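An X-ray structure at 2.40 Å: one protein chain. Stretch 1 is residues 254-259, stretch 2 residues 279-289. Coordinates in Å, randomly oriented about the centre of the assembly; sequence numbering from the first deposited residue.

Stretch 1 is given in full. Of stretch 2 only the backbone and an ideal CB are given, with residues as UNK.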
ATOM      1  N   LEU C 254       2.312 -35.903 -12.044  1.00 53.52           N
ATOM      2  CA  LEU C 254       1.752 -35.321 -13.253  1.00 51.24           C
ATOM      3  C   LEU C 254       2.601 -34.134 -13.674  1.00 48.01           C
ATOM      4  O   LEU C 254       2.990 -33.313 -12.839  1.00 45.86           O
ATOM      5  CB  LEU C 254       0.309 -34.864 -13.031  1.00 51.48           C
ATOM      6  CG  LEU C 254      -0.647 -35.914 -12.471  1.00 53.22           C
ATOM      7  CD1 LEU C 254      -1.778 -35.248 -11.712  1.00 60.12           C
ATOM      8  CD2 LEU C 254      -1.195 -36.766 -13.603  1.00 58.61           C
ATOM      9  N   TYR C 255       2.874 -34.036 -14.970  1.00 44.36           N
ATOM     10  CA  TYR C 255       3.635 -32.898 -15.461  1.00 49.71           C
ATOM     11  C   TYR C 255       3.552 -32.842 -16.975  1.00 48.21           C
ATOM     12  O   TYR C 255       3.379 -33.867 -17.639  1.00 46.73           O
ATOM     13  CB  TYR C 255       5.099 -32.982 -15.020  1.00 44.62           C
ATOM     14  CG  TYR C 255       5.822 -34.194 -15.564  1.00 55.82           C
ATOM     15  CD1 TYR C 255       6.429 -34.159 -16.811  1.00 52.50           C
ATOM     16  CD2 TYR C 255       5.899 -35.373 -14.831  1.00 53.71           C
ATOM     17  CE1 TYR C 255       7.092 -35.257 -17.312  1.00 59.35           C
ATOM     18  CE2 TYR C 255       6.562 -36.480 -15.328  1.00 59.43           C
ATOM     19  CZ  TYR C 255       7.157 -36.414 -16.569  1.00 59.98           C
ATOM     20  OH  TYR C 255       7.818 -37.508 -17.075  1.00 75.80           O
ATOM     21  N   GLN C 256       3.668 -31.629 -17.510  1.00 53.74           N
ATOM     22  CA  GLN C 256       3.788 -31.443 -18.946  1.00 57.14           C
ATOM     23  C   GLN C 256       5.213 -31.751 -19.389  1.00 64.29           C
ATOM     24  O   GLN C 256       6.169 -31.610 -18.621  1.00 63.61           O
ATOM     25  CB  GLN C 256       3.425 -30.013 -19.340  1.00 60.25           C
ATOM     26  CG  GLN C 256       1.938 -29.757 -19.450  1.00 58.89           C
ATOM     27  CD  GLN C 256       1.615 -28.282 -19.575  1.00 50.95           C
ATOM     28  OE1 GLN C 256       1.543 -27.735 -20.677  1.00 53.59           O
ATOM     29  NE2 GLN C 256       1.420 -27.628 -18.442  1.00 52.06           N
ATOM     30  N   GLN C 257       5.349 -32.174 -20.637  1.00 63.68           N
ATOM     31  CA  GLN C 257       6.653 -32.388 -21.245  1.00 74.22           C
ATOM     32  C   GLN C 257       6.978 -31.231 -22.179  1.00 67.96           C
ATOM     33  O   GLN C 257       6.083 -30.569 -22.709  1.00 66.01           O
ATOM     34  CB  GLN C 257       6.679 -33.713 -22.002  1.00 72.81           C
ATOM     35  CG  GLN C 257       6.699 -34.911 -21.077  1.00 69.24           C
ATOM     36  CD  GLN C 257       6.763 -36.216 -21.823  1.00 78.53           C
ATOM     37  OE1 GLN C 257       6.389 -36.291 -22.993  1.00 93.50           O
ATOM     38  NE2 GLN C 257       7.245 -37.257 -21.153  1.00 91.65           N
ATOM     39  N   ALA C 258       8.275 -30.988 -22.362  1.00 75.74           N
ATOM     40  CA  ALA C 258       8.732 -29.871 -23.180  1.00 70.36           C
ATOM     41  C   ALA C 258       8.094 -29.911 -24.563  1.00 78.76           C
ATOM     42  O   ALA C 258       8.076 -30.951 -25.227  1.00 72.95           O
ATOM     43  CB  ALA C 258      10.257 -29.906 -23.297  1.00 71.97           C
ATOM     44  N   ARG C 259       7.581 -28.762 -24.995  1.00 77.63           N
ATOM     45  CA  ARG C 259       6.819 -28.657 -26.234  1.00 75.23           C
ATOM     46  C   ARG C 259       7.471 -27.668 -27.192  1.00 84.18           C
ATOM     47  O   ARG C 259       7.702 -27.984 -28.358  1.00 98.09           O
ATOM     48  CB  ARG C 259       5.384 -28.228 -25.926  1.00 79.07           C
ATOM     49  CG  ARG C 259       5.290 -27.292 -24.735  1.00 91.20           C
ATOM     50  CD  ARG C 259       3.882 -26.794 -24.479  1.00 84.00           C
ATOM     51  NE  ARG C 259       3.741 -26.343 -23.097  1.00 79.08           N
ATOM     52  CZ  ARG C 259       2.846 -25.454 -22.681  1.00 82.33           C
ATOM     53  NH1 ARG C 259       2.795 -25.115 -21.400  1.00 81.26           N
ATOM     54  NH2 ARG C 259       2.010 -24.898 -23.547  1.00 81.57           N
ATOM     55  N   UNK C 279      12.479 -37.348 -10.477  1.00 72.25           N
ATOM     56  CA  UNK C 279      13.654 -36.637 -10.973  1.00 76.89           C
ATOM     57  C   UNK C 279      13.446 -36.186 -12.414  1.00 72.38           C
ATOM     58  O   UNK C 279      13.847 -35.077 -12.786  1.00 71.27           O
ATOM     59  CB  UNK C 279      14.898 -37.522 -10.871  1.00 76.89           C
ATOM     60  N   UNK C 280      12.807 -37.021 -13.235  1.00 67.41           N
ATOM     61  CA  UNK C 280      12.534 -36.628 -14.613  1.00 71.79           C
ATOM     62  C   UNK C 280      11.569 -35.453 -14.651  1.00 69.02           C
ATOM     63  O   UNK C 280      11.684 -34.563 -15.504  1.00 63.89           O
ATOM     64  CB  UNK C 280      11.967 -37.806 -15.407  1.00 71.79           C
ATOM     65  N   UNK C 281      10.604 -35.427 -13.731  1.00 69.84           N
ATOM     66  CA  UNK C 281       9.625 -34.354 -13.738  1.00 64.62           C
ATOM     67  C   UNK C 281      10.223 -33.022 -13.337  1.00 58.03           C
ATOM     68  O   UNK C 281       9.906 -31.986 -13.930  1.00 55.07           O
ATOM     69  CB  UNK C 281       8.463 -34.699 -12.804  1.00 64.62           C
ATOM     70  N   UNK C 282      11.091 -33.026 -12.324  1.00 59.85           N
ATOM     71  CA  UNK C 282      11.774 -31.800 -11.922  1.00 56.85           C
ATOM     72  C   UNK C 282      12.612 -31.266 -13.076  1.00 64.75           C
ATOM     73  O   UNK C 282      12.568 -30.075 -13.407  1.00 62.10           O
ATOM     74  CB  UNK C 282      12.652 -32.046 -10.693  1.00 56.85           C
ATOM     75  N   UNK C 283      13.392 -32.147 -13.706  1.00 64.23           N
ATOM     76  CA  UNK C 283      14.194 -31.732 -14.849  1.00 67.97           C
ATOM     77  C   UNK C 283      13.319 -31.145 -15.949  1.00 66.74           C
ATOM     78  O   UNK C 283      13.693 -30.156 -16.590  1.00 66.69           O
ATOM     79  CB  UNK C 283      15.000 -32.914 -15.391  1.00 67.97           C
ATOM     80  N   UNK C 284      12.150 -31.747 -16.186  1.00 62.84           N
ATOM     81  CA  UNK C 284      11.275 -31.277 -17.254  1.00 66.05           C
ATOM     82  C   UNK C 284      10.709 -29.900 -16.948  1.00 64.34           C
ATOM     83  O   UNK C 284      10.463 -29.114 -17.871  1.00 56.31           O
ATOM     84  CB  UNK C 284      10.134 -32.271 -17.481  1.00 66.05           C
ATOM     85  N   UNK C 285      10.487 -29.603 -15.670  1.00 62.82           N
ATOM     86  CA  UNK C 285      10.100 -28.255 -15.274  1.00 65.14           C
ATOM     87  C   UNK C 285      11.212 -27.276 -15.615  1.00 66.89           C
ATOM     88  O   UNK C 285      10.985 -26.240 -16.252  1.00 68.61           O
ATOM     89  CB  UNK C 285       9.775 -28.199 -13.780  1.00 65.14           C
ATOM     90  N   UNK C 286      12.441 -27.600 -15.204  1.00 66.62           N
ATOM     91  CA  UNK C 286      13.553 -26.674 -15.382  1.00 58.39           C
ATOM     92  C   UNK C 286      13.920 -26.503 -16.848  1.00 59.20           C
ATOM     93  O   UNK C 286      14.391 -25.431 -17.246  1.00 67.01           O
ATOM     94  CB  UNK C 286      14.773 -27.158 -14.595  1.00 58.39           C
ATOM     95  N   UNK C 287      13.717 -27.532 -17.667  1.00 64.03           N
ATOM     96  CA  UNK C 287      14.058 -27.425 -19.079  1.00 66.61           C
ATOM     97  C   UNK C 287      12.984 -26.713 -19.890  1.00 57.49           C
ATOM     98  O   UNK C 287      13.202 -26.458 -21.080  1.00 64.54           O
ATOM     99  CB  UNK C 287      14.301 -28.819 -19.661  1.00 66.61           C
ATOM    100  N   UNK C 288      11.844 -26.381 -19.280  1.00 68.85           N
ATOM    101  CA  UNK C 288      10.811 -25.590 -19.933  1.00 69.32           C
ATOM    102  C   UNK C 288      10.868 -24.118 -19.536  1.00 63.02           C
ATOM    103  O   UNK C 288       9.970 -23.351 -19.898  1.00 62.22           O
ATOM    104  CB  UNK C 288       9.431 -26.162 -19.602  1.00 69.32           C
ATOM    105  N   UNK C 289      11.887 -23.714 -18.783  1.00 66.50           N
ATOM    106  CA  UNK C 289      12.078 -22.307 -18.480  1.00 69.80           C
ATOM    107  C   UNK C 289      12.375 -21.530 -19.762  1.00 71.83           C
ATOM    108  O   UNK C 289      12.971 -22.068 -20.704  1.00 71.13           O
ATOM    109  CB  UNK C 289      13.207 -22.124 -17.464  1.00 69.80           C
TER

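Position 279 lies on a helix whose backbone runs at 31° to the strand of stretch 1, and its ideal CB finds nothing of that stretch within 5.5 Å. Helical angles aside, nothing constrains it, and almost any residue but proline or glycine would do; it is Q279.

At position 280 the CB points sideways, 4.5 Å from Y255 OH. A small or medium apolar side chain could rest against the end of the tyrosine, and a polar one could address its hydroxyl. The residue is V280, whose CG1 packs 3.7 Å from Y255 OH.

Position 281 is the most restrictive. An ideal CB here would sit 3.3 Å from Y255 CD2, too tight for two carbons, although phi and psi (-70/-41) are ordinary helical values open to any residue. The ring, not the backbone conformation, therefore argues for glycine, and G281 it is. Its CA lies 4.0 Å from Y255 CD2 and equally far from the ring centroid, 11° off the normal, so a CH-pi contact forms over one face of the tyrosine.

Positions 282 and 283 direct nothing at stretch 1: the first CB points away and the second is out of reach. Branched, apolar or long polar residues all fit; they are V282 and K283.

At position 284 the CB points toward stretch 1, 4.2 Å from both Q256 O and Y255 CD1. So little space suits a compact side chain: alanine, serine, threonine or valine. The residue is T284. In the m rotamer its OG1 bonds to V280 O (2.8 Å), satisfying the hydroxyl within the helix, while CG2 approaches Q256 O at 3.0 Å, a close van der Waals contact, and lies 3.8 Å from Q257 CA.

Positions 285, 286 and 287 have no atom of stretch 1 within 5.5 Å of their ideal CB atoms, so the choice is wide. They hold V285, L286 and D287; D287 OD2 forms a long salt bridge with K283 NZ, 3.9 Å away, one helical turn back.

Position 288 lies in a type I turn spanning 286 to 289, its CB pointing toward A258 and 5.2 Å from A258 CA. That gap accommodates a small or branched side chain, such as valine, serine or threonine. T288 fills it with CG2, 3.8 Å from A258 CA, while its OG1 donates to V285 O (2.6 Å), tying the side chain back to the helix.

Position 289 is out of reach of stretch 1, which leaves its identity open; it is L289.

Stretch 2, residues 279-289: QVGVKTVLDTL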
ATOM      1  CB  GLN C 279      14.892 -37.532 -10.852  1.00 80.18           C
ATOM      2  CG  GLN C 279      16.175 -36.965 -11.454  1.00 83.03           C
ATOM      3  CD  GLN C 279      16.323 -37.274 -12.938  1.00 91.57           C
ATOM      4  OE1 GLN C 279      16.578 -36.380 -13.744  1.00 82.30           O
ATOM      5  NE2 GLN C 279      16.168 -38.545 -13.301  1.00 90.74           N
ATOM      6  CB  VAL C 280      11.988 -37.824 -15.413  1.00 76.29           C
ATOM      7  CG1 VAL C 280      11.532 -37.378 -16.799  1.00 61.02           C
ATOM      8  CG2 VAL C 280      13.033 -38.923 -15.517  1.00 76.81           C
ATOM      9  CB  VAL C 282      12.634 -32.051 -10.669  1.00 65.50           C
ATOM     10  CG1 VAL C 282      13.546 -30.859 -10.404  1.00 64.05           C
ATOM     11  CG2 VAL C 282      11.739 -32.352  -9.473  1.00 54.39           C
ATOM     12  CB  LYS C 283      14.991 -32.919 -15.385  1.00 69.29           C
ATOM     13  CG  LYS C 283      15.947 -32.560 -16.510  1.00 78.25           C
ATOM     14  CD  LYS C 283      16.556 -33.802 -17.143  1.00 90.06           C
ATOM     15  CE  LYS C 283      17.537 -33.427 -18.243  1.00 86.71           C
ATOM     16  NZ  LYS C 283      18.737 -32.739 -17.685  1.00 96.10           N
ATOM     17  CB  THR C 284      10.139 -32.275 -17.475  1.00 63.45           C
ATOM     18  OG1 THR C 284      10.683 -33.542 -17.867  1.00 63.33           O
ATOM     19  CG2 THR C 284       9.194 -31.777 -18.550  1.00 59.84           C
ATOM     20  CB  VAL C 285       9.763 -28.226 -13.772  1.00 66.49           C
ATOM     21  CG1 VAL C 285       9.652 -26.794 -13.283  1.00 55.31           C
ATOM     22  CG2 VAL C 285       8.483 -29.004 -13.500  1.00 65.30           C
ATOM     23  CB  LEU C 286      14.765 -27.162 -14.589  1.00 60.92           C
ATOM     24  CG  LEU C 286      14.561 -27.235 -13.076  1.00 66.91           C
ATOM     25  CD1 LEU C 286      15.761 -27.854 -12.380  1.00 74.71           C
ATOM     26  CD2 LEU C 286      14.271 -25.845 -12.513  1.00 67.47           C
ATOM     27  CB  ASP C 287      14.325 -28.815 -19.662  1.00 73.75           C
ATOM     28  CG  ASP C 287      15.573 -29.457 -19.078  1.00 79.73           C
ATOM     29  OD1 ASP C 287      16.437 -28.711 -18.572  1.00 80.63           O
ATOM     30  OD2 ASP C 287      15.693 -30.699 -19.126  1.00 87.44           O
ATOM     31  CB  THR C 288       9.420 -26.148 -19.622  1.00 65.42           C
ATOM     32  OG1 THR C 288       9.228 -26.224 -18.203  1.00 61.90           O
ATOM     33  CG2 THR C 288       9.246 -27.525 -20.242  1.00 57.69           C
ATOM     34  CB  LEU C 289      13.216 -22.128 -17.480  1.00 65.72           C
ATOM     35  CG  LEU C 289      12.862 -22.497 -16.042  1.00 61.11           C
ATOM     36  CD1 LEU C 289      14.113 -22.697 -15.217  1.00 63.26           C
ATOM     37  CD2 LEU C 289      11.984 -21.412 -15.438  1.00 61.03           C
TER
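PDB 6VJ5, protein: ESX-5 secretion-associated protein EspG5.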